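Side-chain contacts in alcohol dehydrogenase (Thermus sp., PDB 4CPD), which probably interconverts alcohols and their aldehydes or ketones with NAD as coenzyme, as a zinc-containing member of the medium-chain dehydrogenase family: residues G107-G112 with E124-P129; L161-L166 with H296-A301; R226-E231 with L254-P259. One frame throughout, in Å; residues are numbered along the deposited sequence.

Contact 1 (G107-G112 with E124-P129); sequences GVYGYG and EILRVP
Tyr109 reaches from the loop at 107-112 and lays its ring along strand 125-128 and the proline that follows it, meeting Leu126, the Arg127 carbonyl, Val128 and Pro129 in turn. With chi1 near -59° its CG stands anti to the carbonyl carbon, and that sends the ring toward the strand. Leu126 crosses it at about a right angle: CD2 lies over one face, while CD1 sits 4.1 Å from Tyr109 CD1. Tyr109 CE1 is 3.7 Å from the backbone O of Arg127 and 4.3 Å from Pro129 CD. At the end of the ring both Val128 methyls gather round the phenol oxygen. This close, buried part is packed mostly by carbon, with the Arg127 carbonyl and the phenol oxygen among it. The other side is looser: the partly exposed Arg127 keeps its side chain 6.6 Å or more from the opposite segment and turns its guanidinium to a salt bridge with Asp27. A serine in place of Tyr109 would probably leave a gap between loop and strand, with the Leu126 and Val128 methyls deprived of their aromatic partner. Tyr109 also lies about 4 Å, side chain to side chain, from the zinc ligand His59. The ring projects from a type II beta turn, Val108 to Tyr111, which starts at the end of the short, weakly bonded strand 107-108; the contact ties this turn to a sheet strand of the GroES-like domain.

Contact 2 (L161-L166 with H296-A301); sequences LIQGQL and HLYIDA
Tyr298, on the helix that follows the last strand of the Rossmann-type sheet, meets Ile162 and Gln163 in the final turn of helix 153-163, just before that helix closes in a Schellman motif. The motif is built on Gln165, whose positive phi goes with two backbone bonds into the last turn: Gln165 N to Ile162 O and Leu166 N to Leu161 O. Beside it, Gln163 has CG beside the backbone N (chi1 -75°) and runs on extended, which carries its amide across to the tyrosine. There NE2 donates to Tyr298 OH over 2.6 Å, with a moderately bent N-H...O angle of 149°. The phenol oxygen lies slightly off the amide plane, whereas NE2 comes to the ring at its edge and in its plane, the two planes standing 42° apart. The same NE2 is 3.4 Å from Tyr298 CE2. Leu297, the neighbour in sequence, places its CB over the middle of one ring face. Ile162 comes obliquely at CE1, from the opposite side of the ring plane to Leu297 CB: its CB is 4.1 Å and its CG2 4.2 Å from Tyr298 CE1, while the longer branch leads away. Gln163 is about 9 Å, side chain to ligand, from the bound NAD, too far to touch it. The link between the two helices is neutral, an amide donor on a phenol oxygen backed by one aliphatic group; because the hydroxyl serves as acceptor here, its own proton is left to point elsewhere.

Contact 3 (R226-E231 with L254-P259); sequences RRVRSE and LEMVRP
Arg229 and Val228 of helix 224-231 meet the last turn of helix 247-256, the first through a hydrogen bond, the second through apolar packing. The bond runs from Arg229 NH2 to the backbone O of Glu255, 2.9 Å long and fairly straight at 160°. The oxygen lies in the guanidinium plane, but seen from the carbonyl the donor stands well above its plane. The Arg229 chain, extended from CG to NE, carries the guanidinium across to the neighbouring helix. Glu255 O has a second donor in Lys284 NZ, which also bonds Leu254 O and Val257 O, so that one ammonium and one guanidinium serve carbonyls where the helix gives out. The Glu255 carboxylate is not bonded to Arg229: OE2 is 4.5 Å from NH2 and well off the guanidinium plane, leaving at most a charge attraction, though Glu255 CG packs 3.6 Å from Arg229 NH2. Beneath these polar groups Val228 CG1 touches Met256 CG at 3.5 Å, and Val228 CG2 lies 4.0 Å from Met256 SD, the two side chains crossing at about a right angle. Just past the carboxyl end of helix 224-231, Thr232 OG1 lies within hydrogen-bonding reach of the Val228 and Arg229 carbonyls. Arg258 donates from NH1 to Pro259 O over 2.8 Å; its NE pairs with Asp238, and NH1 also bonds Gln99 of the second subunit. Two cations at the carboxyl end of helix 247-256 are likely to offset the negative pole there, while the valine and methionine beneath keep the inner side apolar.

In the fold
Contact 1 closes first along the chain; contact 2 then opens, and contact 3 is nested within the loop that contact 2 closes. The centres of contacts 1 and 2 lie 24 Å apart, as do those of contacts 2 and 3, whereas contacts 1 and 3 are 41 Å apart on opposite sides of the chain's centre. All six strands of the parallel Rossmann-type sheet fall between the segments of contact 2, while contact 3 pairs two helices flanking strand 239-242 in sequence. Contact 1 thus belongs to the GroES-like, zinc-bearing part of the protein, and contacts 2 and 3 tie together helices round the NAD-binding sheet.

Contact 1 (G107-G112 with E124-P129)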
ATOM      1  N   GLY A 107      -4.490 -16.682  16.439  1.00 37.22           N
ATOM      2  CA  GLY A 107      -3.950 -17.988  16.045  1.00 35.91           C
ATOM      3  C   GLY A 107      -4.644 -18.543  14.827  1.00 36.19           C
ATOM      4  O   GLY A 107      -5.615 -17.980  14.379  1.00 40.83           O
ATOM      5  N   VAL A 108      -4.136 -19.653  14.309  1.00 37.66           N
ATOM      6  CA  VAL A 108      -4.719 -20.362  13.175  1.00 38.07           C
ATOM      7  C   VAL A 108      -4.915 -21.796  13.580  1.00 39.52           C
ATOM      8  O   VAL A 108      -3.988 -22.439  14.037  1.00 41.46           O
ATOM      9  CB  VAL A 108      -3.764 -20.394  11.969  1.00 39.90           C
ATOM     10  CG1 VAL A 108      -4.390 -21.131  10.805  1.00 38.80           C
ATOM     11  CG2 VAL A 108      -3.376 -18.986  11.567  1.00 41.41           C
ATOM     12  N   TYR A 109      -6.114 -22.316  13.369  1.00 44.53           N
ATOM     13  CA  TYR A 109      -6.417 -23.720  13.706  1.00 43.72           C
ATOM     14  C   TYR A 109      -5.430 -24.668  13.036  1.00 40.51           C
ATOM     15  O   TYR A 109      -5.079 -24.490  11.878  1.00 41.15           O
ATOM     16  CB  TYR A 109      -7.836 -24.136  13.258  1.00 42.03           C
ATOM     17  CG  TYR A 109      -8.969 -23.335  13.838  1.00 38.70           C
ATOM     18  CD1 TYR A 109      -9.361 -23.494  15.160  1.00 37.97           C
ATOM     19  CD2 TYR A 109      -9.671 -22.430  13.051  1.00 39.35           C
ATOM     20  CE1 TYR A 109     -10.399 -22.743  15.698  1.00 37.46           C
ATOM     21  CE2 TYR A 109     -10.732 -21.696  13.568  1.00 38.27           C
ATOM     22  CZ  TYR A 109     -11.080 -21.850  14.878  1.00 39.72           C
ATOM     23  OH  TYR A 109     -12.115 -21.100  15.335  1.00 44.33           O
ATOM     24  N   GLY A 110      -5.032 -25.692  13.770  1.00 40.08           N
ATOM     25  CA  GLY A 110      -4.239 -26.776  13.223  1.00 40.84           C
ATOM     26  C   GLY A 110      -2.989 -26.318  12.500  1.00 43.48           C
ATOM     27  O   GLY A 110      -2.590 -26.933  11.486  1.00 43.21           O
ATOM     28  N   TYR A 111      -2.366 -25.250  13.011  1.00 42.70           N
ATOM     29  CA  TYR A 111      -1.180 -24.709  12.371  1.00 47.50           C
ATOM     30  C   TYR A 111       0.052 -24.674  13.315  1.00 51.59           C
ATOM     31  O   TYR A 111       1.050 -23.970  13.067  1.00 53.65           O
ATOM     32  CB  TYR A 111      -1.498 -23.342  11.736  1.00 48.99           C
ATOM     33  CG  TYR A 111      -0.863 -23.190  10.372  1.00 43.04           C
ATOM     34  CD1 TYR A 111      -1.314 -23.926   9.303  1.00 41.68           C
ATOM     35  CD2 TYR A 111       0.185 -22.316  10.174  1.00 42.51           C
ATOM     36  CE1 TYR A 111      -0.745 -23.790   8.048  1.00 45.72           C
ATOM     37  CE2 TYR A 111       0.778 -22.178   8.938  1.00 44.39           C
ATOM     38  CZ  TYR A 111       0.314 -22.928   7.878  1.00 46.84           C
ATOM     39  OH  TYR A 111       0.891 -22.825   6.636  1.00 46.25           O
ATOM     40  N   GLY A 112      -0.004 -25.484  14.364  1.00 52.29           N
ATOM     41  CA  GLY A 112       1.150 -25.696  15.216  1.00 56.30           C
ATOM     42  C   GLY A 112       1.382 -24.597  16.234  1.00 56.77           C
ATOM     43  O   GLY A 112       0.669 -23.599  16.248  1.00 55.33           O
ATOM     44  N   GLU A 124     -13.727 -34.583  13.728  1.00 48.84           N
ATOM     45  CA  GLU A 124     -15.164 -34.633  13.871  1.00 49.96           C
ATOM     46  C   GLU A 124     -15.691 -33.491  14.718  1.00 49.28           C
ATOM     47  O   GLU A 124     -16.821 -33.038  14.507  1.00 52.38           O
ATOM     48  CB  GLU A 124     -15.595 -35.949  14.489  1.00 53.67           C
ATOM     49  CG  GLU A 124     -15.295 -37.171  13.653  1.00 53.52           C
ATOM     50  CD  GLU A 124     -15.836 -38.417  14.310  1.00 56.30           C
ATOM     51  OE1 GLU A 124     -17.076 -38.501  14.388  1.00 59.68           O
ATOM     52  OE2 GLU A 124     -15.028 -39.268  14.781  1.00 55.14           O
ATOM     53  N   ILE A 125     -14.881 -33.029  15.665  1.00 49.07           N
ATOM     54  CA  ILE A 125     -15.255 -31.902  16.535  1.00 49.73           C
ATOM     55  C   ILE A 125     -14.172 -30.813  16.542  1.00 48.09           C
ATOM     56  O   ILE A 125     -12.969 -31.113  16.596  1.00 47.70           O
ATOM     57  CB  ILE A 125     -15.479 -32.341  18.009  1.00 53.84           C
ATOM     58  CG1 ILE A 125     -16.398 -33.564  18.113  1.00 54.96           C
ATOM     59  CG2 ILE A 125     -16.054 -31.186  18.839  1.00 56.37           C
ATOM     60  CD1 ILE A 125     -17.840 -33.293  17.740  1.00 56.86           C
ATOM     61  N   LEU A 126     -14.608 -29.557  16.529  1.00 44.37           N
ATOM     62  CA  LEU A 126     -13.703 -28.429  16.632  1.00 44.60           C
ATOM     63  C   LEU A 126     -14.086 -27.510  17.791  1.00 43.85           C
ATOM     64  O   LEU A 126     -15.253 -27.179  17.937  1.00 44.56           O
ATOM     65  CB  LEU A 126     -13.718 -27.658  15.322  1.00 47.47           C
ATOM     66  CG  LEU A 126     -12.721 -26.509  15.163  1.00 48.15           C
ATOM     67  CD1 LEU A 126     -11.314 -27.066  15.079  1.00 44.69           C
ATOM     68  CD2 LEU A 126     -13.077 -25.689  13.919  1.00 46.31           C
ATOM     69  N   ARG A 127     -13.106 -27.110  18.603  1.00 40.81           N
ATOM     70  CA  ARG A 127     -13.334 -26.118  19.629  1.00 43.02           C
ATOM     71  C   ARG A 127     -13.034 -24.779  18.996  1.00 42.30           C
ATOM     72  O   ARG A 127     -11.952 -24.581  18.471  1.00 41.57           O
ATOM     73  CB  ARG A 127     -12.432 -26.340  20.855  1.00 49.59           C
ATOM     74  CG  ARG A 127     -12.759 -25.439  22.058  1.00 56.43           C
ATOM     75  CD  ARG A 127     -11.845 -25.648  23.273  1.00 61.28           C
ATOM     76  NE  ARG A 127     -10.475 -25.225  22.999  1.00 69.18           N
ATOM     77  CZ  ARG A 127      -9.968 -23.998  23.216  1.00 73.65           C
ATOM     78  NH1 ARG A 127     -10.679 -22.987  23.750  1.00 57.07           N
ATOM     79  NH2 ARG A 127      -8.701 -23.785  22.880  1.00 85.02           N
ATOM     80  N   VAL A 128     -13.990 -23.863  19.054  1.00 41.21           N
ATOM     81  CA  VAL A 128     -13.826 -22.528  18.539  1.00 38.86           C
ATOM     82  C   VAL A 128     -13.911 -21.530  19.705  1.00 44.21           C
ATOM     83  O   VAL A 128     -15.010 -21.269  20.247  1.00 50.66           O
ATOM     84  CB  VAL A 128     -14.920 -22.211  17.504  1.00 38.88           C
ATOM     85  CG1 VAL A 128     -14.819 -20.763  17.016  1.00 39.86           C
ATOM     86  CG2 VAL A 128     -14.836 -23.170  16.328  1.00 37.97           C
ATOM     87  N   PRO A 129     -12.765 -20.944  20.098  1.00 42.57           N
ATOM     88  CA  PRO A 129     -12.785 -19.884  21.117  1.00 43.95           C
ATOM     89  C   PRO A 129     -13.389 -18.583  20.661  1.00 42.04           C
ATOM     90  O   PRO A 129     -13.346 -18.283  19.497  1.00 40.72           O
ATOM     91  CB  PRO A 129     -11.307 -19.633  21.394  1.00 45.75           C
ATOM     92  CG  PRO A 129     -10.609 -20.099  20.171  1.00 44.68           C
ATOM     93  CD  PRO A 129     -11.401 -21.238  19.635  1.00 43.85           C
TER

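Contact 2 (L161-L166 with H296-A301)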
ATOM      1  N   LEU A 161      -8.612  -8.178  -3.143  1.00 44.27           N
ATOM      2  CA  LEU A 161      -9.139  -7.315  -4.189  1.00 39.35           C
ATOM      3  C   LEU A 161      -9.772  -6.057  -3.633  1.00 39.19           C
ATOM      4  O   LEU A 161      -9.610  -4.972  -4.224  1.00 36.50           O
ATOM      5  CB  LEU A 161     -10.152  -8.040  -5.044  1.00 39.26           C
ATOM      6  CG  LEU A 161      -9.564  -9.176  -5.855  1.00 39.27           C
ATOM      7  CD1 LEU A 161     -10.693 -10.018  -6.437  1.00 38.44           C
ATOM      8  CD2 LEU A 161      -8.655  -8.638  -6.931  1.00 37.62           C
ATOM      9  N   ILE A 162     -10.499  -6.163  -2.528  1.00 37.27           N
ATOM     10  CA  ILE A 162     -11.054  -4.930  -1.930  1.00 42.67           C
ATOM     11  C   ILE A 162      -9.950  -3.964  -1.438  1.00 44.06           C
ATOM     12  O   ILE A 162     -10.031  -2.743  -1.664  1.00 39.51           O
ATOM     13  CB  ILE A 162     -11.998  -5.217  -0.769  1.00 41.41           C
ATOM     14  CG1 ILE A 162     -13.183  -6.052  -1.254  1.00 44.70           C
ATOM     15  CG2 ILE A 162     -12.497  -3.930  -0.148  1.00 41.39           C
ATOM     16  CD1 ILE A 162     -14.089  -5.373  -2.238  1.00 44.01           C
ATOM     17  N   GLN A 163      -8.930  -4.520  -0.789  1.00 41.26           N
ATOM     18  CA  GLN A 163      -7.826  -3.729  -0.301  1.00 40.44           C
ATOM     19  C   GLN A 163      -7.065  -3.137  -1.477  1.00 41.42           C
ATOM     20  O   GLN A 163      -6.566  -2.008  -1.408  1.00 45.71           O
ATOM     21  CB  GLN A 163      -6.933  -4.568   0.627  1.00 41.98           C
ATOM     22  CG  GLN A 163      -7.550  -4.797   2.018  1.00 43.81           C
ATOM     23  CD  GLN A 163      -6.969  -5.996   2.753  1.00 46.96           C
ATOM     24  OE1 GLN A 163      -5.845  -6.409   2.480  1.00 49.73           O
ATOM     25  NE2 GLN A 163      -7.734  -6.561   3.690  1.00 52.35           N
ATOM     26  N   GLY A 164      -7.019  -3.879  -2.575  1.00 41.61           N
ATOM     27  CA  GLY A 164      -6.392  -3.404  -3.810  1.00 41.06           C
ATOM     28  C   GLY A 164      -7.218  -2.363  -4.541  1.00 41.00           C
ATOM     29  O   GLY A 164      -6.844  -1.896  -5.605  1.00 45.76           O
ATOM     30  N   GLN A 165      -8.366  -2.038  -3.975  1.00 41.53           N
ATOM     31  CA  GLN A 165      -9.238  -0.958  -4.429  1.00 43.27           C
ATOM     32  C   GLN A 165      -9.866  -1.207  -5.772  1.00 40.90           C
ATOM     33  O   GLN A 165     -10.214  -0.304  -6.467  1.00 43.55           O
ATOM     34  CB  GLN A 165      -8.518   0.383  -4.376  1.00 45.90           C
ATOM     35  CG  GLN A 165      -7.996   0.706  -2.985  1.00 50.37           C
ATOM     36  CD  GLN A 165      -8.908   1.646  -2.230  1.00 57.16           C
ATOM     37  OE1 GLN A 165      -9.718   1.220  -1.407  1.00 57.39           O
ATOM     38  NE2 GLN A 165      -8.774   2.947  -2.505  1.00 61.59           N
ATOM     39  N   LEU A 166     -10.075  -2.457  -6.104  1.00 46.24           N
ATOM     40  CA  LEU A 166     -10.684  -2.795  -7.372  1.00 51.48           C
ATOM     41  C   LEU A 166     -11.943  -1.986  -7.554  1.00 48.87           C
ATOM     42  O   LEU A 166     -12.806  -1.961  -6.706  1.00 46.84           O
ATOM     43  CB  LEU A 166     -11.037  -4.282  -7.440  1.00 53.94           C
ATOM     44  CG  LEU A 166     -11.706  -4.746  -8.740  1.00 53.89           C
ATOM     45  CD1 LEU A 166     -10.679  -4.745  -9.861  1.00 50.36           C
ATOM     46  CD2 LEU A 166     -12.303  -6.129  -8.564  1.00 56.27           C
ATOM     47  N   HIS A 296     -12.442 -11.830   8.936  1.00 32.88           N
ATOM     48  CA  HIS A 296     -13.591 -11.328   9.698  1.00 33.16           C
ATOM     49  C   HIS A 296     -14.169 -10.058   9.100  1.00 34.26           C
ATOM     50  O   HIS A 296     -15.358  -9.826   9.184  1.00 30.16           O
ATOM     51  CB  HIS A 296     -13.209 -11.025  11.135  1.00 33.15           C
ATOM     52  CG  HIS A 296     -12.604 -12.184  11.858  1.00 36.33           C
ATOM     53  ND1 HIS A 296     -11.370 -12.699  11.528  1.00 38.33           N
ATOM     54  CD2 HIS A 296     -13.059 -12.926  12.898  1.00 37.38           C
ATOM     55  CE1 HIS A 296     -11.084 -13.700  12.333  1.00 38.70           C
ATOM     56  NE2 HIS A 296     -12.096 -13.866  13.165  1.00 37.83           N
ATOM     57  N   LEU A 297     -13.305  -9.223   8.520  1.00 35.99           N
ATOM     58  CA  LEU A 297     -13.738  -7.967   7.985  1.00 37.07           C
ATOM     59  C   LEU A 297     -14.695  -8.182   6.802  1.00 37.87           C
ATOM     60  O   LEU A 297     -15.579  -7.387   6.613  1.00 37.93           O
ATOM     61  CB  LEU A 297     -12.524  -7.128   7.555  1.00 37.47           C
ATOM     62  CG  LEU A 297     -12.839  -5.636   7.280  1.00 37.81           C
ATOM     63  CD1 LEU A 297     -13.321  -4.958   8.533  1.00 36.09           C
ATOM     64  CD2 LEU A 297     -11.619  -4.903   6.729  1.00 38.32           C
ATOM     65  N   TYR A 298     -14.500  -9.264   6.039  1.00 37.82           N
ATOM     66  CA  TYR A 298     -15.187  -9.500   4.783  1.00 37.22           C
ATOM     67  C   TYR A 298     -16.225 -10.604   4.816  1.00 37.18           C
ATOM     68  O   TYR A 298     -17.064 -10.685   3.945  1.00 42.23           O
ATOM     69  CB  TYR A 298     -14.145  -9.853   3.728  1.00 39.29           C
ATOM     70  CG  TYR A 298     -13.073  -8.790   3.620  1.00 40.03           C
ATOM     71  CD1 TYR A 298     -13.395  -7.511   3.182  1.00 40.27           C
ATOM     72  CD2 TYR A 298     -11.751  -9.057   3.964  1.00 40.48           C
ATOM     73  CE1 TYR A 298     -12.433  -6.531   3.090  1.00 39.74           C
ATOM     74  CE2 TYR A 298     -10.785  -8.079   3.883  1.00 40.26           C
ATOM     75  CZ  TYR A 298     -11.138  -6.826   3.449  1.00 40.64           C
ATOM     76  OH  TYR A 298     -10.206  -5.848   3.348  1.00 43.23           O
ATOM     77  N   ILE A 299     -16.173 -11.468   5.808  1.00 36.84           N
ATOM     78  CA  ILE A 299     -16.954 -12.701   5.771  1.00 35.53           C
ATOM     79  C   ILE A 299     -18.460 -12.477   5.622  1.00 34.03           C
ATOM     80  O   ILE A 299     -19.108 -13.238   4.956  1.00 31.15           O
ATOM     81  CB  ILE A 299     -16.666 -13.575   7.006  1.00 35.95           C
ATOM     82  CG1 ILE A 299     -17.196 -14.981   6.795  1.00 36.27           C
ATOM     83  CG2 ILE A 299     -17.288 -12.968   8.261  1.00 37.94           C
ATOM     84  CD1 ILE A 299     -16.671 -15.953   7.819  1.00 36.75           C
ATOM     85  N   ASP A 300     -19.013 -11.423   6.209  1.00 36.55           N
ATOM     86  CA  ASP A 300     -20.467 -11.204   6.138  1.00 37.12           C
ATOM     87  C   ASP A 300     -20.896 -10.901   4.706  1.00 36.29           C
ATOM     88  O   ASP A 300     -21.904 -11.438   4.238  1.00 34.98           O
ATOM     89  CB  ASP A 300     -20.918 -10.119   7.117  1.00 39.11           C
ATOM     90  CG  ASP A 300     -20.699 -10.532   8.582  1.00 46.63           C
ATOM     91  OD1 ASP A 300     -21.250 -11.567   8.993  1.00 51.76           O
ATOM     92  OD2 ASP A 300     -19.928  -9.873   9.325  1.00 53.95           O
ATOM     93  N   ALA A 301     -20.105 -10.084   4.007  1.00 33.12           N
ATOM     94  CA  ALA A 301     -20.395  -9.742   2.624  1.00 31.45           C
ATOM     95  C   ALA A 301     -20.212 -10.934   1.735  1.00 32.45           C
ATOM     96  O   ALA A 301     -20.968 -11.128   0.803  1.00 31.92           O
ATOM     97  CB  ALA A 301     -19.507  -8.624   2.150  1.00 30.14           C
TER

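Contact 3 (R226-E231 with L254-P259)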
ATOM      1  N   ARG A 226       5.139  -8.758 -21.152  1.00 78.95           N
ATOM      2  CA  ARG A 226       4.931  -8.239 -22.533  1.00 76.60           C
ATOM      3  C   ARG A 226       3.468  -8.396 -22.944  1.00 73.38           C
ATOM      4  O   ARG A 226       2.827  -7.493 -23.480  1.00 63.00           O
ATOM      5  CB  ARG A 226       5.816  -9.010 -23.522  1.00 75.74           C
ATOM      6  N   ARG A 227       2.953  -9.569 -22.621  1.00 75.89           N
ATOM      7  CA  ARG A 227       1.618  -9.997 -22.972  1.00 74.82           C
ATOM      8  C   ARG A 227       0.538  -9.218 -22.200  1.00 72.47           C
ATOM      9  O   ARG A 227      -0.427  -8.693 -22.777  1.00 70.77           O
ATOM     10  CB  ARG A 227       1.577 -11.494 -22.668  1.00 79.63           C
ATOM     11  CG  ARG A 227       0.294 -12.218 -22.985  1.00 84.72           C
ATOM     12  CD  ARG A 227      -0.137 -12.183 -24.450  1.00 84.60           C
ATOM     13  NE  ARG A 227      -1.117 -13.268 -24.592  1.00 84.49           N
ATOM     14  CZ  ARG A 227      -2.428 -13.122 -24.799  1.00 76.63           C
ATOM     15  NH1 ARG A 227      -2.972 -11.925 -25.001  1.00 68.74           N
ATOM     16  NH2 ARG A 227      -3.199 -14.206 -24.845  1.00 71.44           N
ATOM     17  N   VAL A 228       0.705  -9.147 -20.886  1.00 66.30           N
ATOM     18  CA  VAL A 228      -0.197  -8.389 -20.038  1.00 65.09           C
ATOM     19  C   VAL A 228      -0.247  -6.925 -20.488  1.00 63.75           C
ATOM     20  O   VAL A 228      -1.294  -6.269 -20.481  1.00 67.01           O
ATOM     21  CB  VAL A 228       0.234  -8.484 -18.541  1.00 69.98           C
ATOM     22  CG1 VAL A 228      -0.457  -7.432 -17.687  1.00 66.73           C
ATOM     23  CG2 VAL A 228      -0.068  -9.869 -17.965  1.00 71.49           C
ATOM     24  N   ARG A 229       0.893  -6.392 -20.871  1.00 63.51           N
ATOM     25  CA  ARG A 229       0.928  -4.990 -21.240  1.00 67.81           C
ATOM     26  C   ARG A 229       0.150  -4.731 -22.524  1.00 69.42           C
ATOM     27  O   ARG A 229      -0.653  -3.791 -22.579  1.00 60.07           O
ATOM     28  CB  ARG A 229       2.365  -4.485 -21.329  1.00 74.09           C
ATOM     29  CG  ARG A 229       2.946  -4.164 -19.960  1.00 78.12           C
ATOM     30  CD  ARG A 229       4.272  -3.440 -20.038  1.00 85.32           C
ATOM     31  NE  ARG A 229       4.919  -3.390 -18.724  1.00 91.78           N
ATOM     32  CZ  ARG A 229       6.236  -3.272 -18.519  1.00 96.16           C
ATOM     33  NH1 ARG A 229       7.089  -3.184 -19.542  1.00 94.15           N
ATOM     34  NH2 ARG A 229       6.713  -3.246 -17.276  1.00 96.83           N
ATOM     35  N   SER A 230       0.358  -5.584 -23.533  1.00 73.10           N
ATOM     36  CA  SER A 230      -0.369  -5.459 -24.807  1.00 73.25           C
ATOM     37  C   SER A 230      -1.893  -5.596 -24.616  1.00 74.79           C
ATOM     38  O   SER A 230      -2.684  -4.919 -25.291  1.00 67.48           O
ATOM     39  CB  SER A 230       0.147  -6.459 -25.850  1.00 73.78           C
ATOM     40  OG  SER A 230       0.544  -7.686 -25.262  1.00 78.26           O
ATOM     41  N   GLU A 231      -2.302  -6.432 -23.668  1.00 67.87           N
ATOM     42  CA  GLU A 231      -3.719  -6.574 -23.369  1.00 67.21           C
ATOM     43  C   GLU A 231      -4.332  -5.362 -22.648  1.00 68.89           C
ATOM     44  O   GLU A 231      -5.567  -5.241 -22.572  1.00 62.57           O
ATOM     45  CB  GLU A 231      -3.932  -7.829 -22.536  1.00 70.12           C
ATOM     46  CG  GLU A 231      -3.706  -9.124 -23.299  1.00 70.69           C
ATOM     47  CD  GLU A 231      -4.804  -9.421 -24.334  1.00 71.11           C
ATOM     48  OE1 GLU A 231      -5.916  -8.854 -24.271  1.00 61.60           O
ATOM     49  OE2 GLU A 231      -4.556 -10.252 -25.229  1.00 79.49           O
ATOM     50  N   LEU A 254       5.144  -6.299  -9.677  1.00 50.44           N
ATOM     51  CA  LEU A 254       5.575  -4.898  -9.643  1.00 52.22           C
ATOM     52  C   LEU A 254       6.022  -4.350 -11.005  1.00 54.86           C
ATOM     53  O   LEU A 254       5.841  -3.172 -11.302  1.00 56.25           O
ATOM     54  CB  LEU A 254       6.659  -4.705  -8.587  1.00 51.02           C
ATOM     55  CG  LEU A 254       6.086  -4.812  -7.171  1.00 51.32           C
ATOM     56  CD1 LEU A 254       7.182  -5.028  -6.162  1.00 49.72           C
ATOM     57  CD2 LEU A 254       5.277  -3.582  -6.772  1.00 56.09           C
ATOM     58  N   GLU A 255       6.586  -5.208 -11.838  1.00 59.89           N
ATOM     59  CA  GLU A 255       6.911  -4.818 -13.190  1.00 61.25           C
ATOM     60  C   GLU A 255       5.630  -4.695 -14.034  1.00 63.01           C
ATOM     61  O   GLU A 255       5.423  -3.741 -14.783  1.00 59.96           O
ATOM     62  CB  GLU A 255       7.840  -5.861 -13.788  1.00 67.82           C
ATOM     63  CG  GLU A 255       8.609  -5.343 -14.993  1.00 77.69           C
ATOM     64  CD  GLU A 255       9.605  -6.351 -15.542  1.00 84.08           C
ATOM     65  OE1 GLU A 255       9.770  -7.444 -14.947  1.00 89.29           O
ATOM     66  OE2 GLU A 255      10.239  -6.027 -16.570  1.00 91.07           O
ATOM     67  N   MET A 256       4.775  -5.693 -13.900  1.00 59.87           N
ATOM     68  CA  MET A 256       3.567  -5.813 -14.691  1.00 57.11           C
ATOM     69  C   MET A 256       2.562  -4.647 -14.490  1.00 57.16           C
ATOM     70  O   MET A 256       2.012  -4.111 -15.458  1.00 54.89           O
ATOM     71  CB  MET A 256       2.963  -7.149 -14.285  1.00 58.76           C
ATOM     72  CG  MET A 256       1.690  -7.597 -14.959  1.00 61.33           C
ATOM     73  SD  MET A 256       1.246  -9.211 -14.265  1.00 66.16           S
ATOM     74  CE  MET A 256       2.628 -10.240 -14.733  1.00 63.75           C
ATOM     75  N   VAL A 257       2.328  -4.264 -13.234  1.00 52.27           N
ATOM     76  CA  VAL A 257       1.257  -3.326 -12.898  1.00 47.54           C
ATOM     77  C   VAL A 257       1.541  -2.000 -13.579  1.00 47.69           C
ATOM     78  O   VAL A 257       2.697  -1.630 -13.726  1.00 43.77           O
ATOM     79  CB  VAL A 257       1.123  -3.133 -11.359  1.00 46.16           C
ATOM     80  CG1 VAL A 257       2.331  -2.404 -10.791  1.00 48.01           C
ATOM     81  CG2 VAL A 257      -0.165  -2.400 -10.987  1.00 44.24           C
ATOM     82  N   ARG A 258       0.490  -1.290 -13.998  1.00 49.73           N
ATOM     83  CA  ARG A 258       0.666   0.044 -14.566  1.00 49.19           C
ATOM     84  C   ARG A 258       1.205   1.039 -13.550  1.00 47.96           C
ATOM     85  O   ARG A 258       1.004   0.886 -12.357  1.00 48.73           O
ATOM     86  CB  ARG A 258      -0.641   0.597 -15.149  1.00 51.07           C
ATOM     87  CG  ARG A 258      -1.699   1.081 -14.165  1.00 49.80           C
ATOM     88  CD  ARG A 258      -2.774   1.866 -14.902  1.00 51.79           C
ATOM     89  NE  ARG A 258      -3.947   2.231 -14.084  1.00 55.37           N
ATOM     90  CZ  ARG A 258      -4.012   3.256 -13.228  1.00 52.98           C
ATOM     91  NH1 ARG A 258      -2.970   4.057 -13.000  1.00 57.02           N
ATOM     92  NH2 ARG A 258      -5.137   3.487 -12.585  1.00 48.90           N
ATOM     93  N   PRO A 259       1.863   2.087 -14.039  1.00 48.62           N
ATOM     94  CA  PRO A 259       2.122   3.235 -13.200  1.00 47.67           C
ATOM     95  C   PRO A 259       0.858   3.686 -12.513  1.00 43.69           C
ATOM     96  O   PRO A 259      -0.203   3.710 -13.126  1.00 43.32           O
ATOM     97  CB  PRO A 259       2.590   4.303 -14.203  1.00 47.11           C
ATOM     98  CG  PRO A 259       3.249   3.514 -15.289  1.00 45.01           C
ATOM     99  CD  PRO A 259       2.421   2.263 -15.395  1.00 49.26           C
TER